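Local atomic coordinates of (S)-ureidoglycine--glyoxylate transaminase (Bacillus subtilis, PDB entry 3ISL), a protein that catalyses the pyridoxal phosphate-dependent transfer of an amino group from (S)-ureidoglycine to glyoxylate, giving oxalurate and glycine in purine catabolism. Residues Y65-V78 with N247-S259. Residues are numbered along the deposited sequence; the frame is centred on the assembly and turned at random.
Sequences YPIDGTSRAGIEAV and NYFDLSQLEDYWS. With PLP (pyridoxal-5'-phosphate), chain C.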
ATOM      1  N   TYR A  65      14.342   1.306  -3.930  1.00 24.92           N
ATOM      2  CA  TYR A  65      13.457   1.924  -2.931  1.00 26.64           C
ATOM      3  C   TYR A  65      12.126   1.293  -3.084  1.00 26.71           C
ATOM      4  O   TYR A  65      11.824   0.782  -4.150  1.00 27.61           O
ATOM      5  CB  TYR A  65      13.400   3.469  -3.081  1.00 27.03           C
ATOM      6  CG  TYR A  65      12.900   4.007  -4.439  1.00 28.42           C
ATOM      7  CD1 TYR A  65      13.802   4.387  -5.445  1.00 29.05           C
ATOM      8  CD2 TYR A  65      11.546   4.138  -4.696  1.00 29.65           C
ATOM      9  CE1 TYR A  65      13.345   4.911  -6.695  1.00 28.55           C
ATOM     10  CE2 TYR A  65      11.078   4.635  -5.930  1.00 26.76           C
ATOM     11  CZ  TYR A  65      11.982   5.002  -6.907  1.00 29.19           C
ATOM     12  OH  TYR A  65      11.482   5.488  -8.084  1.00 29.78           O
ATOM     13  N   PRO A  66      11.321   1.252  -2.012  1.00 27.52           N
ATOM     14  CA  PRO A  66      10.024   0.593  -2.169  1.00 28.68           C
ATOM     15  C   PRO A  66       8.915   1.548  -2.681  1.00 29.94           C
ATOM     16  O   PRO A  66       8.984   2.726  -2.487  1.00 28.51           O
ATOM     17  CB  PRO A  66       9.664   0.165  -0.734  1.00 27.99           C
ATOM     18  CG  PRO A  66      10.381   1.084   0.113  1.00 27.48           C
ATOM     19  CD  PRO A  66      11.608   1.595  -0.615  1.00 28.96           C
ATOM     20  N   ILE A  67       7.898   1.012  -3.309  1.00 32.24           N
ATOM     21  CA  ILE A  67       6.720   1.828  -3.539  1.00 35.40           C
ATOM     22  C   ILE A  67       5.598   1.222  -2.666  1.00 34.41           C
ATOM     23  O   ILE A  67       5.637   0.027  -2.279  1.00 34.22           O
ATOM     24  CB  ILE A  67       6.300   1.951  -5.083  1.00 36.23           C
ATOM     25  CG1 ILE A  67       5.763   0.651  -5.595  1.00 39.04           C
ATOM     26  CG2 ILE A  67       7.391   2.464  -6.051  1.00 36.81           C
ATOM     27  CD1 ILE A  67       4.210   0.743  -5.755  1.00 40.24           C
ATOM     28  N   ASP A  68       4.576   2.022  -2.387  1.00 35.06           N
ATOM     29  CA  ASP A  68       3.629   1.646  -1.356  1.00 34.43           C
ATOM     30  C   ASP A  68       2.513   1.037  -2.164  1.00 34.85           C
ATOM     31  O   ASP A  68       1.826   1.724  -2.908  1.00 37.63           O
ATOM     32  CB  ASP A  68       3.191   2.903  -0.579  1.00 34.68           C
ATOM     33  CG  ASP A  68       4.286   3.460   0.322  1.00 36.34           C
ATOM     34  OD1 ASP A  68       4.067   4.517   0.966  1.00 29.91           O
ATOM     35  OD2 ASP A  68       5.393   2.847   0.339  1.00 41.73           O
ATOM     36  N   GLY A  69       2.346  -0.266  -2.103  1.00 33.26           N
ATOM     37  CA  GLY A  69       1.340  -0.885  -2.949  1.00 30.96           C
ATOM     38  C   GLY A  69       1.754  -2.306  -2.865  1.00 29.50           C
ATOM     39  O   GLY A  69       2.898  -2.589  -2.454  1.00 28.80           O
ATOM     40  N   THR A  70       0.861  -3.210  -3.231  1.00 29.01           N
ATOM     41  CA  THR A  70       1.305  -4.584  -3.377  1.00 29.41           C
ATOM     42  C   THR A  70       2.353  -4.697  -4.515  1.00 28.69           C
ATOM     43  O   THR A  70       2.684  -3.689  -5.228  1.00 26.47           O
ATOM     44  CB  THR A  70       0.091  -5.630  -3.414  1.00 31.61           C
ATOM     45  OG1 THR A  70      -0.320  -5.935  -4.758  1.00 32.31           O
ATOM     46  CG2 THR A  70      -1.094  -5.102  -2.617  1.00 31.31           C
ATOM     47  N   SER A  71       2.908  -5.902  -4.654  1.00 26.02           N
ATOM     48  CA  SER A  71       3.957  -6.131  -5.615  1.00 26.54           C
ATOM     49  C   SER A  71       3.562  -5.643  -7.005  1.00 25.33           C
ATOM     50  O   SER A  71       4.359  -5.062  -7.732  1.00 22.51           O
ATOM     51  CB  SER A  71       4.217  -7.606  -5.674  1.00 26.46           C
ATOM     52  OG  SER A  71       4.263  -8.113  -4.372  1.00 31.76           O
ATOM     53  N   ARG A  72       2.319  -5.912  -7.374  1.00 25.68           N
ATOM     54  CA  ARG A  72       1.863  -5.617  -8.728  1.00 27.21           C
ATOM     55  C   ARG A  72       1.538  -4.135  -8.964  1.00 26.89           C
ATOM     56  O   ARG A  72       1.465  -3.714 -10.114  1.00 26.65           O
ATOM     57  CB  ARG A  72       0.683  -6.517  -9.147  1.00 28.33           C
ATOM     58  CG  ARG A  72      -0.663  -6.081  -8.699  1.00 29.90           C
ATOM     59  CD  ARG A  72      -1.638  -7.256  -8.990  1.00 34.74           C
ATOM     60  NE  ARG A  72      -1.316  -8.491  -8.238  1.00 35.30           N
ATOM     61  CZ  ARG A  72      -1.874  -9.699  -8.453  1.00 38.56           C
ATOM     62  NH1 ARG A  72      -2.760  -9.892  -9.429  1.00 30.49           N
ATOM     63  NH2 ARG A  72      -1.527 -10.745  -7.693  1.00 40.47           N
ATOM     64  N   ALA A  73       1.408  -3.354  -7.886  1.00 26.05           N
ATOM     65  CA  ALA A  73       1.427  -1.893  -8.000  1.00 27.01           C
ATOM     66  C   ALA A  73       2.875  -1.472  -8.300  1.00 27.91           C
ATOM     67  O   ALA A  73       3.085  -0.492  -9.004  1.00 28.40           O
ATOM     68  CB  ALA A  73       0.955  -1.254  -6.704  1.00 25.47           C
ATOM     69  N   GLY A  74       3.853  -2.175  -7.712  1.00 25.41           N
ATOM     70  CA  GLY A  74       5.240  -1.925  -8.034  1.00 26.09           C
ATOM     71  C   GLY A  74       5.505  -2.187  -9.505  1.00 26.14           C
ATOM     72  O   GLY A  74       6.163  -1.410 -10.180  1.00 24.20           O
ATOM     73  N   ILE A  75       5.019  -3.328  -9.988  1.00 26.95           N
ATOM     74  CA  ILE A  75       5.177  -3.683 -11.384  1.00 26.16           C
ATOM     75  C   ILE A  75       4.509  -2.648 -12.306  1.00 26.63           C
ATOM     76  O   ILE A  75       5.099  -2.213 -13.293  1.00 25.55           O
ATOM     77  CB  ILE A  75       4.578  -5.055 -11.654  1.00 26.81           C
ATOM     78  CG1 ILE A  75       5.344  -6.148 -10.850  1.00 26.99           C
ATOM     79  CG2 ILE A  75       4.528  -5.285 -13.207  1.00 26.20           C
ATOM     80  CD1 ILE A  75       4.711  -7.593 -10.998  1.00 25.77           C
ATOM     81  N   GLU A  76       3.272  -2.260 -11.969  1.00 26.15           N
ATOM     82  CA  GLU A  76       2.549  -1.259 -12.703  1.00 26.42           C
ATOM     83  C   GLU A  76       3.266   0.109 -12.739  1.00 27.37           C
ATOM     84  O   GLU A  76       3.366   0.741 -13.830  1.00 26.81           O
ATOM     85  CB  GLU A  76       1.083  -1.151 -12.201  1.00 26.62           C
ATOM     86  CG  GLU A  76       0.234  -0.123 -13.023  1.00 26.68           C
ATOM     87  CD  GLU A  76      -1.261  -0.302 -12.839  1.00 30.91           C
ATOM     88  OE1 GLU A  76      -2.020   0.603 -13.221  1.00 34.56           O
ATOM     89  OE2 GLU A  76      -1.694  -1.357 -12.336  1.00 33.85           O
ATOM     90  N   ALA A  77       3.803   0.549 -11.596  1.00 27.56           N
ATOM     91  CA  ALA A  77       4.499   1.849 -11.552  1.00 27.47           C
ATOM     92  C   ALA A  77       5.718   1.824 -12.496  1.00 27.50           C
ATOM     93  O   ALA A  77       5.928   2.770 -13.255  1.00 26.56           O
ATOM     94  CB  ALA A  77       4.909   2.236 -10.133  1.00 28.12           C
ATOM     95  N   VAL A  78       6.510   0.741 -12.465  1.00 26.86           N
ATOM     96  CA  VAL A  78       7.629   0.656 -13.389  1.00 25.51           C
ATOM     97  C   VAL A  78       7.072   0.682 -14.826  1.00 26.24           C
ATOM     98  O   VAL A  78       7.472   1.536 -15.616  1.00 26.19           O
ATOM     99  CB  VAL A  78       8.537  -0.553 -13.142  1.00 25.58           C
ATOM    100  CG1 VAL A  78       9.594  -0.664 -14.278  1.00 25.85           C
ATOM    101  CG2 VAL A  78       9.254  -0.456 -11.757  1.00 22.31           C
ATOM    102  N   ASN A 247      -0.534   9.292 -11.397  1.00 41.20           N
ATOM    103  CA  ASN A 247       0.176  10.173 -10.474  1.00 40.62           C
ATOM    104  C   ASN A 247       0.870   9.391  -9.331  1.00 40.19           C
ATOM    105  O   ASN A 247       2.048   9.644  -9.014  1.00 38.52           O
ATOM    106  CB  ASN A 247      -0.776  11.238  -9.883  1.00 40.44           C
ATOM    107  CG  ASN A 247      -0.104  12.061  -8.772  1.00 41.20           C
ATOM    108  OD1 ASN A 247       0.620  13.030  -9.050  1.00 41.09           O
ATOM    109  ND2 ASN A 247      -0.319  11.658  -7.510  1.00 39.37           N
ATOM    110  N   TYR A 248       0.134   8.444  -8.718  1.00 39.65           N
ATOM    111  CA  TYR A 248       0.644   7.666  -7.574  1.00 39.73           C
ATOM    112  C   TYR A 248       1.822   6.757  -7.990  1.00 40.00           C
ATOM    113  O   TYR A 248       2.814   6.645  -7.248  1.00 41.04           O
ATOM    114  CB  TYR A 248      -0.487   6.847  -6.937  1.00 39.05           C
ATOM    115  CG  TYR A 248      -0.142   6.102  -5.663  1.00 40.09           C
ATOM    116  CD1 TYR A 248      -0.172   6.758  -4.413  1.00 37.98           C
ATOM    117  CD2 TYR A 248       0.215   4.733  -5.708  1.00 39.61           C
ATOM    118  CE1 TYR A 248       0.099   6.072  -3.243  1.00 39.88           C
ATOM    119  CE2 TYR A 248       0.496   4.012  -4.550  1.00 39.09           C
ATOM    120  CZ  TYR A 248       0.444   4.677  -3.304  1.00 42.75           C
ATOM    121  OH  TYR A 248       0.724   3.964  -2.124  1.00 40.87           O
ATOM    122  N   PHE A 249       1.749   6.172  -9.189  1.00 39.66           N
ATOM    123  CA  PHE A 249       2.858   5.343  -9.739  1.00 39.56           C
ATOM    124  C   PHE A 249       3.907   6.117 -10.579  1.00 39.54           C
ATOM    125  O   PHE A 249       4.659   5.513 -11.352  1.00 39.54           O
ATOM    126  CB  PHE A 249       2.276   4.136 -10.522  1.00 40.39           C
ATOM    127  CG  PHE A 249       1.391   3.215  -9.684  1.00 40.01           C
ATOM    128  CD1 PHE A 249       1.741   2.876  -8.360  1.00 39.73           C
ATOM    129  CD2 PHE A 249       0.212   2.703 -10.217  1.00 41.80           C
ATOM    130  CE1 PHE A 249       0.922   2.039  -7.579  1.00 39.97           C
ATOM    131  CE2 PHE A 249      -0.621   1.856  -9.451  1.00 41.92           C
ATOM    132  CZ  PHE A 249      -0.270   1.546  -8.124  1.00 41.22           C
ATOM    133  N   ASP A 250       3.952   7.458 -10.432  1.00 39.73           N
ATOM    134  CA  ASP A 250       4.891   8.309 -11.199  1.00 39.31           C
ATOM    135  C   ASP A 250       6.333   8.232 -10.594  1.00 39.59           C
ATOM    136  O   ASP A 250       6.660   8.977  -9.645  1.00 39.53           O
ATOM    137  CB  ASP A 250       4.367   9.767 -11.273  1.00 38.98           C
ATOM    138  CG  ASP A 250       5.218  10.686 -12.224  1.00 40.41           C
ATOM    139  OD1 ASP A 250       4.723  11.812 -12.565  1.00 32.95           O
ATOM    140  OD2 ASP A 250       6.356  10.269 -12.637  1.00 36.22           O
ATOM    141  N   LEU A 251       7.171   7.324 -11.113  1.00 38.58           N
ATOM    142  CA  LEU A 251       8.532   7.106 -10.540  1.00 39.35           C
ATOM    143  C   LEU A 251       9.408   8.364 -10.555  1.00 39.12           C
ATOM    144  O   LEU A 251      10.353   8.480  -9.791  1.00 38.81           O
ATOM    145  CB  LEU A 251       9.274   5.930 -11.239  1.00 37.85           C
ATOM    146  CG  LEU A 251       8.599   4.563 -11.162  1.00 38.43           C
ATOM    147  CD1 LEU A 251       9.505   3.496 -11.725  1.00 37.34           C
ATOM    148  CD2 LEU A 251       8.140   4.162  -9.735  1.00 40.04           C
ATOM    149  N   SER A 252       9.097   9.278 -11.477  1.00 40.12           N
ATOM    150  CA  SER A 252       9.781  10.576 -11.619  1.00 41.33           C
ATOM    151  C   SER A 252       9.544  11.497 -10.416  1.00 42.23           C
ATOM    152  O   SER A 252      10.420  12.293 -10.066  1.00 43.14           O
ATOM    153  CB  SER A 252       9.280  11.322 -12.853  1.00 40.73           C
ATOM    154  OG  SER A 252      10.096  12.431 -13.045  1.00 42.49           O
ATOM    155  N   GLN A 253       8.337  11.415  -9.848  1.00 42.23           N
ATOM    156  CA  GLN A 253       8.016  12.079  -8.597  1.00 43.47           C
ATOM    157  C   GLN A 253       8.504  11.232  -7.439  1.00 43.85           C
ATOM    158  O   GLN A 253       9.012  11.793  -6.457  1.00 44.69           O
ATOM    159  CB  GLN A 253       6.513  12.322  -8.465  1.00 43.07           C
ATOM    160  CG  GLN A 253       5.955  13.173  -9.613  1.00 42.49           C
ATOM    161  CD  GLN A 253       4.516  13.523  -9.394  1.00 43.06           C
ATOM    162  OE1 GLN A 253       4.199  14.380  -8.555  1.00 45.30           O
ATOM    163  NE2 GLN A 253       3.622  12.898 -10.172  1.00 40.16           N
ATOM    164  N   LEU A 254       8.364   9.902  -7.547  1.00 43.66           N
ATOM    165  CA  LEU A 254       8.865   8.993  -6.491  1.00 43.19           C
ATOM    166  C   LEU A 254      10.405   9.057  -6.296  1.00 43.58           C
ATOM    167  O   LEU A 254      10.901   8.851  -5.167  1.00 43.87           O
ATOM    168  CB  LEU A 254       8.351   7.571  -6.686  1.00 42.77           C
ATOM    169  CG  LEU A 254       6.906   7.565  -6.180  1.00 43.85           C
ATOM    170  CD1 LEU A 254       6.084   6.421  -6.723  1.00 42.95           C
ATOM    171  CD2 LEU A 254       6.907   7.586  -4.639  1.00 41.81           C
ATOM    172  N   GLU A 255      11.151   9.388  -7.362  1.00 42.61           N
ATOM    173  CA  GLU A 255      12.586   9.578  -7.185  1.00 42.03           C
ATOM    174  C   GLU A 255      12.972  10.857  -6.406  1.00 42.88           C
ATOM    175  O   GLU A 255      13.958  10.839  -5.652  1.00 42.77           O
ATOM    176  CB  GLU A 255      13.417   9.299  -8.438  1.00 41.07           C
ATOM    177  CG  GLU A 255      13.024   9.873  -9.766  1.00 39.63           C
ATOM    178  CD  GLU A 255      13.914   9.312 -10.887  1.00 34.43           C
ATOM    179  OE1 GLU A 255      14.630  10.067 -11.583  1.00 40.05           O
ATOM    180  OE2 GLU A 255      13.928   8.088 -11.048  1.00 31.89           O
ATOM    181  N   ASP A 256      12.182  11.934  -6.543  1.00 43.57           N
ATOM    182  CA  ASP A 256      12.398  13.184  -5.787  1.00 44.09           C
ATOM    183  C   ASP A 256      11.932  12.994  -4.316  1.00 44.35           C
ATOM    184  O   ASP A 256      12.465  13.636  -3.389  1.00 44.41           O
ATOM    185  CB  ASP A 256      11.698  14.388  -6.468  1.00 44.46           C
ATOM    186  CG  ASP A 256      12.543  15.039  -7.638  1.00 45.33           C
ATOM    187  OD1 ASP A 256      13.675  14.604  -8.003  1.00 45.81           O
ATOM    188  OD2 ASP A 256      12.038  16.016  -8.213  1.00 39.87           O
ATOM    189  N   TYR A 257      10.943  12.104  -4.122  1.00 44.70           N
ATOM    190  CA  TYR A 257      10.533  11.604  -2.790  1.00 44.81           C
ATOM    191  C   TYR A 257      11.679  10.886  -2.043  1.00 44.25           C
ATOM    192  O   TYR A 257      11.916  11.128  -0.843  1.00 43.75           O
ATOM    193  CB  TYR A 257       9.282  10.678  -2.854  1.00 44.87           C
ATOM    194  CG  TYR A 257       8.655  10.521  -1.487  1.00 45.37           C
ATOM    195  CD1 TYR A 257       7.756  11.462  -1.029  1.00 47.61           C
ATOM    196  CD2 TYR A 257       8.994   9.439  -0.624  1.00 48.06           C
ATOM    197  CE1 TYR A 257       7.199  11.385   0.250  1.00 46.90           C
ATOM    198  CE2 TYR A 257       8.427   9.332   0.660  1.00 46.85           C
ATOM    199  CZ  TYR A 257       7.537  10.332   1.086  1.00 45.88           C
ATOM    200  OH  TYR A 257       6.949  10.313   2.308  1.00 40.97           O
ATOM    201  N   TRP A 258      12.373   9.997  -2.757  1.00 44.14           N
ATOM    202  CA  TRP A 258      13.356   9.096  -2.155  1.00 43.73           C
ATOM    203  C   TRP A 258      14.792   9.635  -2.448  1.00 44.60           C
ATOM    204  O   TRP A 258      15.682   8.877  -2.849  1.00 44.80           O
ATOM    205  CB  TRP A 258      13.174   7.653  -2.698  1.00 43.07           C
ATOM    206  CG  TRP A 258      12.081   6.822  -2.032  1.00 40.80           C
ATOM    207  CD1 TRP A 258      10.778   6.658  -2.476  1.00 40.94           C
ATOM    208  CD2 TRP A 258      12.194   6.016  -0.822  1.00 36.98           C
ATOM    209  NE1 TRP A 258      10.079   5.821  -1.608  1.00 39.82           N
ATOM    210  CE2 TRP A 258      10.923   5.412  -0.596  1.00 37.74           C
ATOM    211  CE3 TRP A 258      13.243   5.744   0.096  1.00 34.19           C
ATOM    212  CZ2 TRP A 258      10.679   4.579   0.522  1.00 34.58           C
ATOM    213  CZ3 TRP A 258      12.977   4.908   1.234  1.00 23.79           C
ATOM    214  CH2 TRP A 258      11.735   4.339   1.411  1.00 31.25           C
ATOM    215  N   SER A 259      14.976  10.953  -2.313  1.00 44.80           N
ATOM    216  CA  SER A 259      16.311  11.595  -2.324  1.00 45.73           C
ATOM    217  C   SER A 259      16.262  12.990  -1.654  1.00 45.78           C
ATOM    218  O   SER A 259      15.226  13.369  -1.090  1.00 45.75           O
ATOM    219  CB  SER A 259      16.966  11.610  -3.729  1.00 45.44           C
ATOM    220  OG  SER A 259      16.141  12.262  -4.679  1.00 44.99           O
TER
HETATM  221  N1  PLP C 419       4.037 -11.535  -9.504  1.00 48.01           N
HETATM  222  C2  PLP C 419       4.405 -12.916  -9.149  1.00 54.08           C
HETATM  223  C2A PLP C 419       5.349 -13.704  -9.837  1.00 53.92           C
HETATM  224  C3  PLP C 419       3.814 -13.582  -8.067  1.00 55.09           C
HETATM  225  O3  PLP C 419       4.163 -14.865  -7.731  1.00 59.85           O
HETATM  226  C4  PLP C 419       2.876 -12.981  -7.258  1.00 54.47           C
HETATM  227  C4A PLP C 419       2.267 -13.781  -6.042  1.00 50.93           C
HETATM  228  C5  PLP C 419       2.507 -11.673  -7.547  1.00 55.92           C
HETATM  229  C6  PLP C 419       3.046 -10.939  -8.651  1.00 57.10           C
HETATM  230  C5A PLP C 419       1.447 -11.083  -6.678  1.00 55.45           C
HETATM  231  O4P PLP C 419       1.863  -9.912  -6.152  1.00 57.94           O
HETATM  232  P   PLP C 419       0.794  -9.301  -5.161  1.00 55.59           P
HETATM  233  O1P PLP C 419      -0.338 -10.276  -4.856  1.00 48.93           O
HETATM  234  O2P PLP C 419       0.402  -7.907  -5.978  1.00 47.17           O
HETATM  235  O3P PLP C 419       1.582  -8.803  -3.763  1.00 53.58           O
HETATM  236  O   HOH W   1       7.507   4.986  -2.002  1.00 34.66           O
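Tyr65 and Trp258 form an offset stack that joins an outermost strand of the seven-stranded sheet in this class-V aminotransferase to the end of helix 251-257. Their planes lie 21° apart, with Tyr65 CD2 3.4 Å from Trp258 CD1. The same indole face receives two CH-pi contacts: Tyr65 CB over the five-membered ring and Pro66 CD over the six-membered ring, 3.7 Å from its centroid. With Tyr65 CG between the backbone N and the carbonyl carbon (chi1 59°), the phenol runs on past Leu254 CB toward Leu251, and its OH is hydrogen-bonded to Tyr211 on the adjoining strand. A water donates to Pro66 O and accepts from Trp258 NE1. Replacing Trp258 by an alanine is likely to strip Tyr65 and Pro66 of the indole face and this bridging water of its NE1 donor.

Farther along, Phe249 is wedged against helix 71-82. Its CB meets Ala77 CB at 3.3 Å, Ala73 O lies over one ring face, and Ile67 CD1 approaches obliquely. Leu251 continues this apolar seam, setting CD2 against Ala77 CB and CD1 against Val78. Beside it, Tyr248 OH donates to Asp68 O at 2.6 Å, arriving 40° out of the carbonyl plane.

The second shell leads to the cofactor. Thr70 sits at the N-cap position of helix 71-82, and its N is hydrogen-bonded to Tyr248 OH of the second subunit, tying the dimer interface to the phosphate cup. The helix's first turn grips the phosphate: Ser71 OG reaches O3P, and Arg72 NE gives O2P a nearly straight bond.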